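Local coordinates for putative lipoprotein (Bacteroides fragilis, PDB 3QNK), which is of unknown function but, as a SusD-like outer-membrane lipoprotein, probably binds glycans at the cell surface for uptake by a partner transporter, at residues B[253-258]-B[267-272]; B[260-265]-B[337-342]; B[305-310]-B[477-482]; B[324-329]-B[341-346]; B[357-362]-B[471-476]. One frame throughout, in Å; residues are numbered along the deposited sequence.

Interaction 1 of 5, residues B[253-258]-B[267-272]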
# COMPACT_ATOMS: atom_id res chain seq x y z
N MSE B 253 6.74 -8.51 14.81
CA MSE B 253 7.12 -7.63 15.91
C MSE B 253 8.12 -8.25 16.90
O MSE B 253 9.05 -7.56 17.33
CB MSE B 253 5.87 -7.17 16.65
CG MSE B 253 6.15 -6.09 17.63
SE MSE B 253 4.60 -5.18 18.23
CE MSE B 253 5.51 -3.60 18.63
N MSE B 254 7.95 -9.54 17.24
CA MSE B 254 8.84 -10.24 18.17
C MSE B 254 10.21 -10.53 17.55
O MSE B 254 11.22 -10.20 18.16
CB MSE B 254 8.20 -11.54 18.64
CG MSE B 254 8.98 -12.21 19.76
SE MSE B 254 8.58 -14.09 19.95
CE MSE B 254 9.84 -14.50 21.48
N VAL B 255 10.24 -11.17 16.35
CA VAL B 255 11.49 -11.54 15.67
C VAL B 255 12.28 -10.28 15.32
O VAL B 255 13.49 -10.24 15.54
CB VAL B 255 11.20 -12.44 14.44
CG1 VAL B 255 12.46 -12.74 13.64
CG2 VAL B 255 10.53 -13.73 14.87
N CYS B 256 11.60 -9.22 14.86
CA CYS B 256 12.21 -7.96 14.50
C CYS B 256 12.91 -7.28 15.65
O CYS B 256 13.82 -6.51 15.40
CB CYS B 256 11.18 -7.02 13.90
SG CYS B 256 10.73 -7.42 12.20
N ASN B 257 12.45 -7.48 16.90
CA ASN B 257 13.01 -6.78 18.04
C ASN B 257 13.70 -7.72 19.03
O ASN B 257 14.15 -7.29 20.10
CB ASN B 257 11.94 -5.94 18.71
CG ASN B 257 11.44 -4.85 17.78
OD1 ASN B 257 12.11 -3.85 17.51
ND2 ASN B 257 10.29 -5.07 17.18
N MSE B 258 13.88 -8.99 18.61
CA MSE B 258 14.53 -10.00 19.41
C MSE B 258 16.07 -9.91 19.28
O MSE B 258 16.57 -9.57 18.20
CB MSE B 258 14.04 -11.37 18.95
CG MSE B 258 14.37 -12.52 19.90
SE MSE B 258 13.85 -14.25 19.14
CE MSE B 258 12.02 -13.79 18.87
N GLY B 267 19.70 -19.32 18.16
CA GLY B 267 19.95 -18.97 16.76
C GLY B 267 20.07 -17.49 16.52
O GLY B 267 20.06 -16.71 17.47
N ASP B 268 20.14 -17.10 15.24
CA ASP B 268 20.28 -15.71 14.82
C ASP B 268 19.08 -15.23 13.98
O ASP B 268 19.20 -14.29 13.16
CB ASP B 268 21.60 -15.52 14.06
CG ASP B 268 21.89 -16.49 12.93
OD1 ASP B 268 20.91 -17.04 12.35
OD2 ASP B 268 23.08 -16.67 12.59
N ARG B 269 17.91 -15.81 14.26
CA ARG B 269 16.65 -15.50 13.60
C ARG B 269 16.22 -14.05 13.84
O ARG B 269 15.63 -13.45 12.94
CB ARG B 269 15.55 -16.48 14.06
CG ARG B 269 14.38 -16.60 13.09
CD ARG B 269 14.23 -18.00 12.58
NE ARG B 269 13.40 -18.03 11.37
CZ ARG B 269 12.13 -18.42 11.33
NH1 ARG B 269 11.52 -18.83 12.43
NH2 ARG B 269 11.46 -18.39 10.19
N GLY B 270 16.54 -13.49 15.02
CA GLY B 270 16.20 -12.10 15.38
C GLY B 270 16.89 -11.03 14.53
O GLY B 270 17.88 -11.32 13.84
N TRP B 271 16.33 -9.79 14.54
CA TRP B 271 16.86 -8.65 13.80
C TRP B 271 17.32 -7.51 14.72
O TRP B 271 17.74 -6.47 14.25
CB TRP B 271 15.84 -8.11 12.75
CG TRP B 271 15.25 -9.14 11.83
CD1 TRP B 271 13.97 -9.60 11.83
CD2 TRP B 271 15.94 -9.87 10.80
NE1 TRP B 271 13.81 -10.58 10.88
CE2 TRP B 271 15.00 -10.77 10.23
CE3 TRP B 271 17.26 -9.87 10.33
CZ2 TRP B 271 15.35 -11.64 9.19
CZ3 TRP B 271 17.60 -10.74 9.30
CH2 TRP B 271 16.65 -11.60 8.72
N GLY B 272 17.28 -7.72 16.02
CA GLY B 272 17.73 -6.72 16.99
C GLY B 272 16.68 -5.67 17.28
O GLY B 272 16.26 -5.53 18.43
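V255, C256 and N257 face G270, W271 and G272 in step, each CA pair 4.8 Å apart, and two backbone hydrogen bonds fasten the loop 267-272 to the region of helix 253-257. W271 N gives to V255 O at 3.0 Å, and G272 N to M258 O at 2.9 Å; M258 is selenomethionine. G270 has no side chain, and its CA rests against V255 O in a CA-H...O contact. The W271 indole packs against V255 and C256. Its CG stands anti to the carbonyl carbon (chi1 -51°). W271 CD1 meets C256 CA at 3.6 Å, and C256 CA lies at the ring edge. C256 SG stands 3.9 Å from the same CD1, an oblique sulfur-aromatic approach. V255 runs alongside the indole, pointing the same way, with CG1 3.8 Å from W271 NE1; that nitrogen bonds weakly to V249 O. R269 O lies over one face of the indole, toward the rim. The N257 amide braces the helical turn from within: ND2 donates to M253 O at 2.8 Å, close to the amide plane and onto a lone pair, and also reaches G35 O. The guanidinium of R269 leads outward to P373 O and to M138 O of the second subunit. The whole is a largely buried contact in which a loop folds back on a short helix in the SusD-family region, including a Cys sulfur-aromatic contact, with R269 reaching the subunit interface.

Interaction 2 of 5, residues B[260-265]-B[337-342]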
# COMPACT_ATOMS: atom_id res chain seq x y z
N THR B 260 19.71 -10.71 18.40
CA THR B 260 20.15 -11.49 17.24
C THR B 260 21.09 -12.64 17.61
O THR B 260 20.78 -13.80 17.34
CB THR B 260 20.75 -10.61 16.17
OG1 THR B 260 19.77 -9.63 15.85
CG2 THR B 260 21.09 -11.38 14.91
N TYR B 261 22.22 -12.33 18.26
CA TYR B 261 23.25 -13.33 18.54
C TYR B 261 23.11 -13.96 19.90
O TYR B 261 23.79 -13.62 20.87
CB TYR B 261 24.64 -12.72 18.31
CG TYR B 261 24.73 -12.22 16.89
CD1 TYR B 261 24.89 -13.11 15.83
CD2 TYR B 261 24.53 -10.88 16.59
CE1 TYR B 261 24.94 -12.66 14.51
CE2 TYR B 261 24.56 -10.42 15.28
CZ TYR B 261 24.77 -11.31 14.24
OH TYR B 261 24.82 -10.87 12.94
N ILE B 262 22.24 -14.95 19.90
CA ILE B 262 21.79 -15.81 21.00
C ILE B 262 22.00 -17.24 20.46
O ILE B 262 21.49 -18.22 21.00
CB ILE B 262 20.32 -15.29 21.27
CG1 ILE B 262 20.23 -14.27 22.39
CG2 ILE B 262 19.13 -16.23 21.23
CD1 ILE B 262 21.19 -14.45 23.62
N ASN B 263 22.85 -17.34 19.40
CA ASN B 263 23.17 -18.53 18.60
C ASN B 263 24.25 -19.45 19.21
O ASN B 263 24.77 -20.31 18.51
CB ASN B 263 23.54 -18.13 17.16
CG ASN B 263 24.66 -17.13 16.97
OD1 ASN B 263 25.01 -16.34 17.85
ND2 ASN B 263 25.22 -17.12 15.78
N ASP B 264 24.55 -19.30 20.50
CA ASP B 264 25.41 -20.21 21.26
C ASP B 264 24.52 -21.38 21.75
O ASP B 264 24.98 -22.52 21.83
CB ASP B 264 26.10 -19.48 22.44
CG ASP B 264 25.16 -18.78 23.42
OD1 ASP B 264 24.27 -18.00 22.97
OD2 ASP B 264 25.35 -18.97 24.66
N LYS B 265 23.24 -21.09 22.06
CA LYS B 265 22.20 -22.00 22.53
C LYS B 265 21.00 -22.05 21.53
O LYS B 265 20.42 -23.13 21.34
CB LYS B 265 21.71 -21.53 23.91
CG LYS B 265 20.79 -22.50 24.63
CD LYS B 265 20.59 -22.14 26.09
CE LYS B 265 21.43 -22.98 27.01
NZ LYS B 265 20.88 -22.97 28.40
N GLY B 337 16.47 -24.16 27.92
CA GLY B 337 16.46 -23.18 29.01
C GLY B 337 17.06 -21.82 28.72
O GLY B 337 17.37 -21.49 27.57
N ALA B 338 17.24 -20.99 29.78
CA ALA B 338 17.73 -19.62 29.70
C ALA B 338 19.10 -19.51 29.06
O ALA B 338 20.01 -20.30 29.33
CB ALA B 338 17.76 -18.99 31.09
N VAL B 339 19.23 -18.50 28.19
CA VAL B 339 20.45 -18.12 27.49
C VAL B 339 20.89 -16.76 28.10
O VAL B 339 20.04 -15.95 28.48
CB VAL B 339 20.25 -18.09 25.93
CG1 VAL B 339 19.22 -17.06 25.48
CG2 VAL B 339 21.57 -17.91 25.19
N THR B 340 22.21 -16.56 28.27
CA THR B 340 22.72 -15.30 28.82
C THR B 340 23.22 -14.45 27.67
O THR B 340 23.99 -14.94 26.83
CB THR B 340 23.78 -15.54 29.91
OG1 THR B 340 23.24 -16.41 30.92
CG2 THR B 340 24.23 -14.25 30.56
N VAL B 341 22.76 -13.20 27.62
CA VAL B 341 23.10 -12.23 26.58
C VAL B 341 24.51 -11.73 26.83
O VAL B 341 24.82 -11.31 27.94
CB VAL B 341 22.07 -11.08 26.51
CG1 VAL B 341 22.51 -9.99 25.54
CG2 VAL B 341 20.69 -11.63 26.15
N ASP B 342 25.38 -11.82 25.80
CA ASP B 342 26.79 -11.42 25.84
C ASP B 342 27.05 -10.34 24.79
O ASP B 342 26.97 -10.60 23.58
CB ASP B 342 27.69 -12.66 25.60
CG ASP B 342 29.20 -12.47 25.66
OD1 ASP B 342 29.66 -11.31 25.67
OD2 ASP B 342 29.94 -13.50 25.67
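I262 makes the apolar part of the contact with V339 and V341. Its terminal CD1 lies 3.8 Å from V339 CG1 and equally 3.8 Å from V341 CG2, bridging two side chains of the opposite segment. The I262 and V339 side chains cross obliquely. V339 has CG2 anti to its backbone N; this methyl also meets K265 CB at 3.8 Å, and D264 OD1 lies 3.5 Å from V339 CG2. V339 belongs to strand 339-340, which pairs antiparallel with strand 329-330 as a two-stranded beta hairpin; V339 bonds through its backbone to I330, and the loop 260-265 packs on this hairpin. The polar part is carried by K265. With CG anti to the backbone N (chi1 -171°) the side chain starts out toward the hairpin, then bends at chi3, and CD passes 3.6 Å from G337 O. The ammonium nitrogen NZ donates to A338 O at 3.0 Å, approaching from above the carbonyl plane, 43° out of it. NZ has a second carbonyl partner in K336 O, so the lysine grips the backbone just ahead of the strand twice. The neighbouring carbonyl, G337 O, is bonded by Y266 OH, the residue that follows K265.

Interaction 3 of 5, residues B[305-310]-B[477-482]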
# COMPACT_ATOMS: atom_id res chain seq x y z
N ASP B 305 33.80 -1.21 35.00
CA ASP B 305 33.61 -2.62 35.30
C ASP B 305 32.20 -2.79 35.81
O ASP B 305 31.82 -2.15 36.79
CB ASP B 305 34.64 -3.13 36.32
CG ASP B 305 34.65 -4.64 36.49
OD1 ASP B 305 33.65 -5.18 37.04
OD2 ASP B 305 35.66 -5.27 36.09
N ILE B 306 31.43 -3.63 35.13
CA ILE B 306 30.02 -3.91 35.39
C ILE B 306 29.77 -4.29 36.87
O ILE B 306 28.68 -4.10 37.38
CB ILE B 306 29.58 -5.02 34.40
CG1 ILE B 306 28.17 -4.81 33.92
CG2 ILE B 306 29.84 -6.47 34.87
CD1 ILE B 306 27.75 -5.77 32.79
N ASN B 307 30.81 -4.79 37.55
CA ASN B 307 30.75 -5.23 38.93
C ASN B 307 31.28 -4.19 39.92
O ASN B 307 30.74 -4.14 41.02
CB ASN B 307 31.46 -6.57 39.11
CG ASN B 307 30.79 -7.71 38.33
OD1 ASN B 307 31.43 -8.46 37.57
ND2 ASN B 307 29.46 -7.86 38.48
N THR B 308 32.28 -3.36 39.56
CA THR B 308 32.77 -2.33 40.50
C THR B 308 31.72 -1.21 40.54
O THR B 308 31.15 -0.95 41.60
CB THR B 308 34.19 -1.89 40.24
OG1 THR B 308 34.22 -1.05 39.11
CG2 THR B 308 35.13 -3.07 40.05
N CYS B 309 31.37 -0.66 39.38
CA CYS B 309 30.24 0.26 39.26
C CYS B 309 29.00 -0.65 39.26
O CYS B 309 29.14 -1.86 38.99
CB CYS B 309 30.37 1.11 37.99
SG CYS B 309 29.71 0.35 36.47
N GLY B 310 27.82 -0.17 39.59
CA GLY B 310 26.73 -1.15 39.62
C GLY B 310 25.69 -0.89 38.56
O GLY B 310 24.48 -0.96 38.85
N SER B 477 35.71 -6.25 27.39
CA SER B 477 36.05 -7.49 28.09
C SER B 477 34.75 -8.11 28.55
O SER B 477 33.73 -7.44 28.46
CB SER B 477 37.00 -7.20 29.25
OG SER B 477 36.28 -6.88 30.43
N PRO B 478 34.72 -9.35 29.11
CA PRO B 478 33.44 -9.91 29.60
C PRO B 478 32.81 -9.10 30.73
O PRO B 478 31.62 -9.28 31.00
CB PRO B 478 33.84 -11.29 30.13
CG PRO B 478 35.06 -11.62 29.44
CD PRO B 478 35.81 -10.33 29.29
N THR B 479 33.59 -8.23 31.38
CA THR B 479 33.17 -7.48 32.57
C THR B 479 33.24 -5.94 32.37
O THR B 479 32.59 -5.22 33.12
CB THR B 479 34.06 -7.97 33.73
OG1 THR B 479 33.56 -7.50 34.97
CG2 THR B 479 35.53 -7.60 33.57
N GLU B 480 33.97 -5.45 31.35
CA GLU B 480 34.18 -4.03 31.14
C GLU B 480 33.65 -3.50 29.84
O GLU B 480 33.73 -4.17 28.81
CB GLU B 480 35.67 -3.69 31.19
CG GLU B 480 36.35 -4.07 32.48
CD GLU B 480 37.82 -4.38 32.28
OE1 GLU B 480 38.12 -5.28 31.46
OE2 GLU B 480 38.66 -3.73 32.93
N PHE B 481 33.26 -2.21 29.89
CA PHE B 481 32.67 -1.45 28.80
C PHE B 481 33.11 0.01 28.82
O PHE B 481 33.60 0.51 29.83
CB PHE B 481 31.13 -1.54 28.87
CG PHE B 481 30.52 -0.82 30.04
CD1 PHE B 481 30.38 -1.45 31.27
CD2 PHE B 481 30.08 0.49 29.92
CE1 PHE B 481 29.84 -0.76 32.38
CE2 PHE B 481 29.54 1.18 31.02
CZ PHE B 481 29.42 0.54 32.24
N LYS B 482 32.92 0.67 27.66
CA LYS B 482 33.11 2.08 27.34
C LYS B 482 31.74 2.64 26.90
O LYS B 482 30.94 1.88 26.34
CB LYS B 482 34.15 2.25 26.20
CG LYS B 482 35.63 2.05 26.57
CD LYS B 482 36.45 1.94 25.29
CE LYS B 482 37.96 1.99 25.44
NZ LYS B 482 38.58 2.91 24.43
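D305 and E480 form an antiparallel, non-hydrogen-bonded pair, CA atoms 4.4 Å apart, where the short strand 304-305 joins strand 480-488 in the three-stranded antiparallel sheet of the SusD-family region. Both side chains lie on the same face of the sheet, and the carboxylate of E480 is a near neighbour of that of D305, a like-charge proximity probably eased by their other bonds. Beyond the pair, I306 N gives a nearly straight bond to T479 O at 2.8 Å (171°). D305 braces its own loop: with CG anti to the backbone N (chi1 -170°), OD1 takes N307 N at 2.9 Å through its anti lone pair, an Asx turn. The same carboxylate reaches across to T479, whose OG1 stands 3.1 Å from D305 OD1 and 3.3 Å from D305 OD2; both bonds are weak. T479 CG2 lies beside D305 OD2. On the other segment, S477 OG organises the turn that leads into strand 480-488, accepting from T479 N and E480 N in an ST turn and ST motif, and donating to E480 OE1 at 2.6 Å onto its anti lone pair. F481, whose ring also meets F304 and F475, presents its edge to the loop. C309 SG comes to that edge, 4.2 Å from F481 CE1 and near the plane of the ring.

Interaction 4 of 5, residues B[324-329]-B[341-346]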
# COMPACT_ATOMS: atom_id res chain seq x y z
N VAL B 324 17.01 -5.52 28.07
CA VAL B 324 17.86 -6.69 27.85
C VAL B 324 19.28 -6.10 27.73
O VAL B 324 19.54 -5.33 26.79
CB VAL B 324 17.44 -7.56 26.62
CG1 VAL B 324 18.42 -8.72 26.40
CG2 VAL B 324 16.02 -8.07 26.75
N PHE B 325 20.15 -6.41 28.71
CA PHE B 325 21.52 -5.88 28.80
C PHE B 325 22.58 -7.02 28.94
O PHE B 325 22.23 -8.19 29.03
CB PHE B 325 21.64 -4.88 29.98
CG PHE B 325 21.10 -5.48 31.26
CD1 PHE B 325 21.89 -6.31 32.05
CD2 PHE B 325 19.79 -5.22 31.67
CE1 PHE B 325 21.37 -6.90 33.19
CE2 PHE B 325 19.29 -5.81 32.82
CZ PHE B 325 20.07 -6.67 33.56
N HIS B 326 23.87 -6.66 28.88
CA HIS B 326 24.96 -7.62 29.00
C HIS B 326 24.78 -8.39 30.28
O HIS B 326 24.73 -7.80 31.36
CB HIS B 326 26.30 -6.91 28.98
CG HIS B 326 27.48 -7.83 29.05
ND1 HIS B 326 27.87 -8.59 27.96
CD2 HIS B 326 28.33 -8.08 30.08
CE1 HIS B 326 28.93 -9.27 28.35
NE2 HIS B 326 29.25 -9.00 29.61
N GLY B 327 24.60 -9.70 30.15
CA GLY B 327 24.41 -10.58 31.30
C GLY B 327 22.98 -10.94 31.63
O GLY B 327 22.76 -11.70 32.57
N SER B 328 22.00 -10.41 30.86
CA SER B 328 20.59 -10.73 31.04
C SER B 328 20.32 -12.17 30.63
O SER B 328 20.80 -12.63 29.57
CB SER B 328 19.68 -9.83 30.18
OG SER B 328 19.71 -8.46 30.50
N GLN B 329 19.50 -12.87 31.43
CA GLN B 329 19.01 -14.19 31.12
C GLN B 329 17.60 -14.08 30.57
O GLN B 329 16.75 -13.40 31.16
CB GLN B 329 19.03 -15.07 32.35
CG GLN B 329 20.37 -15.71 32.54
CD GLN B 329 20.33 -16.50 33.80
OE1 GLN B 329 20.41 -15.94 34.89
NE2 GLN B 329 20.16 -17.81 33.67
N VAL B 341 22.76 -13.20 27.62
CA VAL B 341 23.10 -12.23 26.58
C VAL B 341 24.51 -11.73 26.83
O VAL B 341 24.82 -11.31 27.94
CB VAL B 341 22.07 -11.08 26.51
CG1 VAL B 341 22.51 -9.99 25.54
CG2 VAL B 341 20.69 -11.63 26.15
N ASP B 342 25.38 -11.82 25.80
CA ASP B 342 26.79 -11.42 25.84
C ASP B 342 27.05 -10.34 24.79
O ASP B 342 26.97 -10.60 23.58
CB ASP B 342 27.69 -12.66 25.60
CG ASP B 342 29.20 -12.47 25.66
OD1 ASP B 342 29.66 -11.31 25.67
OD2 ASP B 342 29.94 -13.50 25.67
N ARG B 343 27.38 -9.14 25.26
CA ARG B 343 27.65 -7.99 24.39
C ARG B 343 29.12 -7.90 24.01
O ARG B 343 29.46 -7.13 23.11
CB ARG B 343 27.21 -6.69 25.05
CG ARG B 343 25.76 -6.64 25.41
CD ARG B 343 24.82 -6.85 24.25
NE ARG B 343 23.45 -6.60 24.69
CZ ARG B 343 22.37 -6.69 23.94
NH1 ARG B 343 22.47 -7.02 22.66
NH2 ARG B 343 21.18 -6.43 24.45
N TYR B 344 29.99 -8.68 24.71
CA TYR B 344 31.43 -8.71 24.46
C TYR B 344 31.75 -9.62 23.27
O TYR B 344 32.40 -9.18 22.33
CB TYR B 344 32.23 -9.13 25.71
CG TYR B 344 33.71 -9.28 25.45
CD1 TYR B 344 34.44 -8.27 24.83
CD2 TYR B 344 34.40 -10.44 25.81
CE1 TYR B 344 35.79 -8.41 24.55
CE2 TYR B 344 35.76 -10.59 25.53
CZ TYR B 344 36.45 -9.57 24.91
OH TYR B 344 37.80 -9.67 24.66
N LEU B 345 31.28 -10.87 23.30
CA LEU B 345 31.60 -11.84 22.24
C LEU B 345 30.49 -12.11 21.25
O LEU B 345 30.79 -12.42 20.10
CB LEU B 345 31.98 -13.19 22.85
CG LEU B 345 33.24 -13.23 23.73
CD1 LEU B 345 33.34 -14.53 24.48
CD2 LEU B 345 34.49 -12.99 22.93
N MSE B 346 29.23 -12.09 21.70
CA MSE B 346 28.06 -12.50 20.93
C MSE B 346 27.36 -11.34 20.20
O MSE B 346 27.68 -11.11 19.05
CB MSE B 346 27.09 -13.24 21.85
CG MSE B 346 27.65 -14.56 22.43
SE MSE B 346 27.84 -15.96 21.09
CE MSE B 346 25.98 -16.27 20.79
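H326 and R343 make a direct bond between a ring and a backbone: R343 N donates to H326 ND1 at 2.8 Å, straight (168°) and within the plane of the imidazole. The far nitrogen of H326, NE2, bonds to P478 O, so both ring nitrogens are occupied, an arrangement consistent with a neutral ring protonated on NE2. Two backbone bonds run beside this one, G327 N to V341 O at 2.7 Å and V341 N to S328 O at 2.8 Å. R343 NH2 donates to V324 O at 3.1 Å, well above that carbonyl's plane (59° out of it) but within the guanidinium plane; it also bonds N360 OD1, while NH1 forms a salt bridge with D347. D342 OD1 gathers Y344 N and L345 N, an Asx turn and Asx motif, and lies 3.4 Å from H326 CE1 at the ring edge. The R343 chain slides past H326 in the opposite sense, its CG 3.6 Å from H326 CB. V341 CG1 sits over the centre of the guanidinium, and the V341 and V324 side chains cross at about a right angle, CG2 of V341 3.7 Å from CG1 of V324. F325 to S328 is a type II turn with G327 at positive phi. This turn links strand 323-324, paired with 360-361, to strand 329-330 of the hairpin with 339-340; H326 stacks on F475 of strand 469-475, and F325 on Y312.

Interaction 5 of 5, residues B[357-362]-B[471-476]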
# COMPACT_ATOMS: atom_id res chain seq x y z
N THR B 357 23.49 -0.12 20.52
CA THR B 357 23.51 0.56 21.82
C THR B 357 24.01 -0.28 22.96
O THR B 357 24.37 0.30 23.98
CB THR B 357 22.13 1.09 22.18
OG1 THR B 357 21.27 -0.00 22.54
CG2 THR B 357 21.51 1.93 21.06
N GLY B 358 23.98 -1.61 22.82
CA GLY B 358 24.35 -2.56 23.86
C GLY B 358 23.16 -3.02 24.65
O GLY B 358 23.31 -3.69 25.68
N TYR B 359 21.95 -2.68 24.16
CA TYR B 359 20.66 -3.01 24.77
C TYR B 359 19.67 -3.44 23.73
O TYR B 359 19.78 -3.03 22.57
CB TYR B 359 20.07 -1.79 25.54
CG TYR B 359 21.00 -1.19 26.56
CD1 TYR B 359 21.26 -1.84 27.76
CD2 TYR B 359 21.70 -0.02 26.28
CE1 TYR B 359 22.19 -1.34 28.67
CE2 TYR B 359 22.63 0.50 27.19
CZ TYR B 359 22.85 -0.16 28.40
OH TYR B 359 23.75 0.31 29.32
N ASN B 360 18.65 -4.22 24.15
CA ASN B 360 17.49 -4.65 23.37
C ASN B 360 16.28 -4.48 24.25
O ASN B 360 16.42 -4.44 25.48
CB ASN B 360 17.60 -6.10 22.89
CG ASN B 360 18.62 -6.31 21.81
OD1 ASN B 360 19.76 -6.63 22.09
ND2 ASN B 360 18.22 -6.16 20.56
N VAL B 361 15.08 -4.40 23.65
CA VAL B 361 13.84 -4.28 24.41
C VAL B 361 13.42 -5.68 25.02
O VAL B 361 13.75 -6.74 24.46
CB VAL B 361 12.72 -3.67 23.52
CG1 VAL B 361 12.31 -4.65 22.42
CG2 VAL B 361 11.50 -3.28 24.35
N TRP B 362 12.75 -5.66 26.19
CA TRP B 362 12.08 -6.82 26.80
C TRP B 362 10.52 -6.57 26.67
O TRP B 362 9.93 -6.80 25.60
CB TRP B 362 12.53 -7.08 28.26
CG TRP B 362 12.19 -8.44 28.74
CD1 TRP B 362 11.09 -9.18 28.41
CD2 TRP B 362 12.98 -9.27 29.61
NE1 TRP B 362 11.14 -10.41 29.03
CE2 TRP B 362 12.29 -10.49 29.77
CE3 TRP B 362 14.25 -9.13 30.20
CZ2 TRP B 362 12.80 -11.55 30.55
CZ3 TRP B 362 14.74 -10.16 30.99
CH2 TRP B 362 14.01 -11.35 31.17
N HIS B 471 23.72 7.93 23.06
CA HIS B 471 24.80 7.08 23.47
C HIS B 471 24.37 5.63 23.72
O HIS B 471 23.18 5.31 23.70
CB HIS B 471 25.42 7.67 24.75
CG HIS B 471 25.99 9.03 24.54
ND1 HIS B 471 25.22 10.17 24.69
CD2 HIS B 471 27.22 9.39 24.10
CE1 HIS B 471 26.01 11.19 24.38
NE2 HIS B 471 27.22 10.76 24.00
N GLY B 472 25.37 4.79 23.94
CA GLY B 472 25.21 3.37 24.26
C GLY B 472 26.46 2.84 24.93
O GLY B 472 27.31 3.62 25.36
N VAL B 473 26.59 1.53 25.05
CA VAL B 473 27.78 0.92 25.63
C VAL B 473 28.39 -0.08 24.63
O VAL B 473 27.71 -0.55 23.72
CB VAL B 473 27.59 0.29 27.05
CG1 VAL B 473 27.16 1.35 28.05
CG2 VAL B 473 26.63 -0.90 27.04
N ARG B 474 29.68 -0.38 24.81
CA ARG B 474 30.47 -1.31 24.02
C ARG B 474 31.36 -2.03 25.00
O ARG B 474 32.02 -1.37 25.80
CB ARG B 474 31.27 -0.50 23.00
CG ARG B 474 32.23 -1.25 22.16
CD ARG B 474 32.94 -0.26 21.25
NE ARG B 474 34.30 0.02 21.73
CZ ARG B 474 34.92 1.19 21.61
NH1 ARG B 474 34.32 2.22 21.01
NH2 ARG B 474 36.15 1.34 22.07
N PHE B 475 31.35 -3.37 24.99
CA PHE B 475 32.17 -4.16 25.92
C PHE B 475 33.54 -4.46 25.32
O PHE B 475 33.69 -4.86 24.16
CB PHE B 475 31.46 -5.44 26.37
CG PHE B 475 30.48 -5.12 27.49
CD1 PHE B 475 29.28 -4.45 27.22
CD2 PHE B 475 30.76 -5.49 28.80
CE1 PHE B 475 28.40 -4.13 28.25
CE2 PHE B 475 29.87 -5.16 29.83
CZ PHE B 475 28.71 -4.47 29.55
N VAL B 476 34.56 -4.20 26.14
CA VAL B 476 35.98 -4.37 25.81
C VAL B 476 36.52 -5.65 26.50
O VAL B 476 37.62 -6.11 26.19
CB VAL B 476 36.83 -3.11 26.13
CG1 VAL B 476 36.34 -1.92 25.31
CG2 VAL B 476 36.82 -2.78 27.62
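Y359 and V473 cross at about a right angle, the phenol end of the tyrosine lying against both methyls of the valine. The hydroxyl oxygen Y359 OH is 3.8 Å from V473 CG1 and 3.9 Å from V473 CG2, and Y359 CZ comes to 4.1 Å from the same CG2, whose approach to the ring is oblique. Y359 CG is anti to its carbonyl carbon (chi1 -54°), and V473 has CG1 anti to its own carbonyl carbon while CG2 sits between the backbone N and that carbon. The tyrosine's polar end is not spent on the valine, for OH bonds Y312 OH and Q278 OE1. Next to this crossing the backbones are joined by one hydrogen bond, V473 N to T357 O at 2.8 Å; it is straight, although the donor stands above the carbonyl plane, 39° out of it. G472 CA approaches the same oxygen at 3.2 Å, and the T357 and G472 CA atoms are only 4.1 Å apart. G358, at positive phi, offers no side chain on the side facing V473. T357 OG1 accepts Y359 N at 3.2 Å, an ST turn that holds the bend leading to the tyrosine, and also bonds P276 O. V473 lies on strand 469-475, an outermost strand of the three-stranded sheet. G472 and R474 bond strand 480-488 beyond; helix 278-283 touches Y359 and V473, and strand 360-361 runs on to pair with 323-324.

All five contacts lie in the SusD-family region. Interactions 1 and 2 alternate along the chain, their centres about 12 Å apart, and T260 OG1 bonds weakly to G270 O between them. Interactions 2 and 4 share V341 and D342, with centres about 8 Å apart. Interaction 4 also touches interaction 3 through P478 and H326, and interaction 5, centres about 9 Å apart, through R343 and N360. Interactions 3 and 5 meet on one sheet, strands 480-488 and 469-475 being neighbours, and the segments of 4 and 5 fall between those of 3. N360 further links interactions 1 and 5 through G272. The contacts thus join loops, the 329-330/339-340 hairpin and the three-stranded sheet into one connected region.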